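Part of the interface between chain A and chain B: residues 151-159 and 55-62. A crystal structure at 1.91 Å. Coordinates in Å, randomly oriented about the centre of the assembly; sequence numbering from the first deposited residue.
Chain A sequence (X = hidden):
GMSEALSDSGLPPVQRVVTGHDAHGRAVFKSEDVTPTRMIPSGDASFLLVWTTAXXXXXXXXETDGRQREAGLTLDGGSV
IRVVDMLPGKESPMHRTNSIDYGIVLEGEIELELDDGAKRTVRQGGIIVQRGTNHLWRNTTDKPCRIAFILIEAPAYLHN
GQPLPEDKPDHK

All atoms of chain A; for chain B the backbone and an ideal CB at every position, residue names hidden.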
# COMPACT_ATOMS: atom_id res chain seq x y z
N LEU A 151 -6.39 0.73 2.46
CA LEU A 151 -7.70 1.31 2.27
C LEU A 151 -7.70 2.73 2.79
O LEU A 151 -7.36 2.99 3.92
CB LEU A 151 -8.82 0.45 2.94
CG LEU A 151 -8.91 -1.04 2.52
CD1 LEU A 151 -8.01 -1.97 3.39
CD2 LEU A 151 -10.36 -1.56 2.54
N ILE A 152 -8.11 3.65 1.93
CA ILE A 152 -8.10 5.07 2.25
C ILE A 152 -9.50 5.65 2.10
O ILE A 152 -10.15 5.49 1.07
CB ILE A 152 -7.11 5.85 1.33
CG1 ILE A 152 -5.66 5.37 1.51
CG2 ILE A 152 -7.17 7.37 1.60
CD1 ILE A 152 -4.73 5.78 0.36
N GLU A 153 -9.99 6.22 3.21
CA GLU A 153 -11.26 6.93 3.28
C GLU A 153 -11.60 7.71 2.01
O GLU A 153 -10.76 8.41 1.45
CB GLU A 153 -11.23 7.86 4.52
CG GLU A 153 -12.49 8.65 4.71
CD GLU A 153 -12.44 9.63 5.88
OE1 GLU A 153 -11.48 9.58 6.71
OE2 GLU A 153 -13.36 10.48 5.93
N ALA A 154 -12.83 7.51 1.52
CA ALA A 154 -13.44 8.39 0.51
C ALA A 154 -14.95 8.42 0.76
O ALA A 154 -15.52 7.48 1.31
CB ALA A 154 -13.13 7.95 -0.94
N PRO A 155 -15.58 9.53 0.39
CA PRO A 155 -17.04 9.54 0.45
C PRO A 155 -17.68 8.44 -0.40
O PRO A 155 -17.08 7.87 -1.34
CB PRO A 155 -17.42 10.93 -0.08
CG PRO A 155 -16.17 11.71 -0.10
CD PRO A 155 -15.02 10.78 -0.12
N ALA A 156 -18.92 8.18 -0.08
CA ALA A 156 -19.74 7.33 -0.90
C ALA A 156 -19.70 7.83 -2.31
O ALA A 156 -19.69 9.04 -2.58
CB ALA A 156 -21.21 7.28 -0.37
N TYR A 157 -19.69 6.85 -3.19
CA TYR A 157 -19.72 7.06 -4.60
C TYR A 157 -21.10 7.61 -4.93
O TYR A 157 -22.14 7.10 -4.46
CB TYR A 157 -19.43 5.77 -5.41
CG TYR A 157 -19.59 6.02 -6.89
CD1 TYR A 157 -18.59 6.67 -7.61
CD2 TYR A 157 -20.77 5.69 -7.55
CE1 TYR A 157 -18.73 6.92 -8.96
CE2 TYR A 157 -20.94 5.97 -8.91
CZ TYR A 157 -19.90 6.57 -9.60
OH TYR A 157 -20.05 6.90 -10.93
N LEU A 158 -21.09 8.64 -5.75
CA LEU A 158 -22.31 9.31 -6.24
C LEU A 158 -22.65 8.93 -7.69
O LEU A 158 -21.93 9.22 -8.66
CB LEU A 158 -22.20 10.84 -6.10
CG LEU A 158 -22.14 11.42 -4.68
CD1 LEU A 158 -22.03 12.97 -4.68
CD2 LEU A 158 -23.31 10.95 -3.87
N HIS A 159 -23.79 8.26 -7.82
CA HIS A 159 -24.40 7.97 -9.12
C HIS A 159 -25.63 8.85 -9.35
O HIS A 159 -26.60 8.78 -8.60
CB HIS A 159 -24.81 6.51 -9.17
CG HIS A 159 -25.46 6.12 -10.45
ND1 HIS A 159 -24.81 6.17 -11.65
CD2 HIS A 159 -26.71 5.66 -10.72
CE1 HIS A 159 -25.62 5.78 -12.61
NE2 HIS A 159 -26.78 5.48 -12.07
N UNK B 55 -6.45 14.48 -3.13
CA UNK B 55 -6.76 14.71 -1.72
C UNK B 55 -6.84 13.39 -0.97
O UNK B 55 -7.01 12.32 -1.58
CB UNK B 55 -8.07 15.48 -1.57
N UNK B 56 -6.70 13.50 0.34
CA UNK B 56 -7.18 12.49 1.26
C UNK B 56 -8.08 13.19 2.31
O UNK B 56 -7.65 14.20 2.88
CB UNK B 56 -6.01 11.75 1.92
N UNK B 57 -9.34 12.71 2.51
CA UNK B 57 -9.98 11.60 1.79
C UNK B 57 -9.99 11.78 0.28
O UNK B 57 -9.95 12.90 -0.25
CB UNK B 57 -11.42 11.43 2.28
N UNK B 58 -10.06 10.64 -0.39
CA UNK B 58 -9.99 10.57 -1.84
C UNK B 58 -11.38 10.82 -2.43
O UNK B 58 -12.33 11.15 -1.71
CB UNK B 58 -9.44 9.22 -2.29
N UNK B 59 -11.46 10.66 -3.74
CA UNK B 59 -12.71 10.98 -4.49
C UNK B 59 -12.96 9.95 -5.54
O UNK B 59 -12.31 9.94 -6.58
CB UNK B 59 -12.64 12.36 -5.14
N UNK B 60 -13.91 9.06 -5.28
CA UNK B 60 -14.19 8.04 -6.28
C UNK B 60 -15.13 8.55 -7.36
O UNK B 60 -15.58 7.77 -8.22
CB UNK B 60 -14.79 6.80 -5.61
N UNK B 61 -15.40 9.84 -7.34
CA UNK B 61 -16.06 10.51 -8.51
C UNK B 61 -15.10 11.26 -9.42
O UNK B 61 -15.47 11.80 -10.49
CB UNK B 61 -17.12 11.50 -8.02
N UNK B 62 -13.83 11.19 -9.05
CA UNK B 62 -12.73 11.74 -9.84
C UNK B 62 -12.20 10.65 -10.76
O UNK B 62 -11.57 9.70 -10.32
CB UNK B 62 -11.62 12.28 -8.94

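Position 55 lies beyond the reach of the visible chain A atoms: its ideal CB has nothing of 151-159 within 5.5 Å, so this contact sets no preference. The deposited residue is Thr B55, which works within its own chain, its OG1 donating to the carbonyl O of position 57 at 2.6 Å.

At position 56 the CA-to-CB bond runs sideways to chain A, and the ideal CB sits 4.5 Å from Ile A152 CG2. The neighbour offers only hydrocarbon here, in an extended stretch (phi/psi -127/127), so a branched or medium-sized apolar side chain would suit: Val, Ile or Leu. The residue is Val B56, in the m rotamer, with CG1 4.0 Å from Ile A152 CG2.

Position 57 points toward chain A and has little room near its base, the ideal CB being 3.2 Å from Glu A153 O. The peptide bond before it is cis and phi is -55, which together speak strongly for proline; a small residue would be the alternative on space alone. Pro B57 it is. Its CB lies 4.2 Å from Ala A154 CA and 4.4 Å from Pro A155 CD, and its CG comes within 3.5 Å of Glu A153 OE2, so the ring lies along the bend where the chain A strand ends.

Position 58 is set by its backbone. Its N lies 3.0 Å from Glu A153 O and must carry a hydrogen, which excludes proline. The ideal CB is 4.1 Å from Ala A154 CB and 4.9 Å from Ile A152 CG2, so a small apolar residue fits this close approach, with serine also conceivable. Ala B58 donates its N-H to Glu A153 O at 163°, the one direct hydrogen bond between the stretches that is certain, while its CB packs at 4.1 Å on Ala A154 CB.

Position 59 points away and opens a type I turn, where Asp, Asn or Ser would suit by accepting from the turn's backbone. Asp B59 does so: its OD1 accepts from the backbone N of position 61 at 2.7 Å, and its O accepts from the backbone N of position 62 at 3.2 Å.

Position 60 points toward chain A, its ideal CB 4.3 Å from Tyr A157 CD1 and 5.0 Å from Pro A155 O. That carbonyl invites a donor, directly or through water, so Asn, Ser or Gln are candidates. In Asn B60, ND2 reaches a water at 3.0 Å that donates to Pro A155 O; a second water joins the backbone N to the same carbonyl. Asn B60 O lies at the edge of the tyrosine ring, 3.3 Å from Tyr A157 CD1.

At position 61 CB runs sideways, the ideal CB 4.9 Å from Tyr A157 CE1 and 5.4 Å from Leu A158 O. The backbone of Leu A158 offers both a donor and an acceptor, favouring Asn or Gln, whose amides can meet both; Asp would suit the N alone. Asn B61 extends its amide end to this backbone, alongside the tyrosine ring.

Position 62 closes the turn out of reach of chain A and tolerates many polar residues; it is Asp B62.

Chain B 55-62: TVPADNND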
# COMPACT_ATOMS: atom_id res chain seq x y z
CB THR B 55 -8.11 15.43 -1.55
OG1 THR B 55 -9.16 14.61 -2.06
CG2 THR B 55 -8.12 16.80 -2.32
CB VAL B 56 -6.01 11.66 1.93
CG1 VAL B 56 -5.27 10.81 0.89
CG2 VAL B 56 -5.03 12.53 2.72
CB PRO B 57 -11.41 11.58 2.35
CG PRO B 57 -11.33 12.30 3.67
CD PRO B 57 -10.25 13.30 3.53
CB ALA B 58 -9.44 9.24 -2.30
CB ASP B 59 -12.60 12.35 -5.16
CG ASP B 59 -13.90 12.81 -5.79
OD1 ASP B 59 -14.88 12.06 -5.83
OD2 ASP B 59 -13.91 13.93 -6.32
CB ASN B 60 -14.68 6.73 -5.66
CG ASN B 60 -13.57 6.01 -4.98
OD1 ASN B 60 -12.45 5.94 -5.51
ND2 ASN B 60 -13.84 5.51 -3.81
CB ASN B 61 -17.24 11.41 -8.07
CG ASN B 61 -18.53 10.61 -7.93
OD1 ASN B 61 -19.29 10.45 -8.89
ND2 ASN B 61 -18.73 10.03 -6.77
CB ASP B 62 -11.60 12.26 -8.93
CG ASP B 62 -10.42 12.82 -9.71
OD1 ASP B 62 -10.52 12.94 -10.95
OD2 ASP B 62 -9.38 13.13 -9.08
O HOH W 1 -15.66 9.29 -3.26
O HOH W 2 -16.48 5.69 -2.44
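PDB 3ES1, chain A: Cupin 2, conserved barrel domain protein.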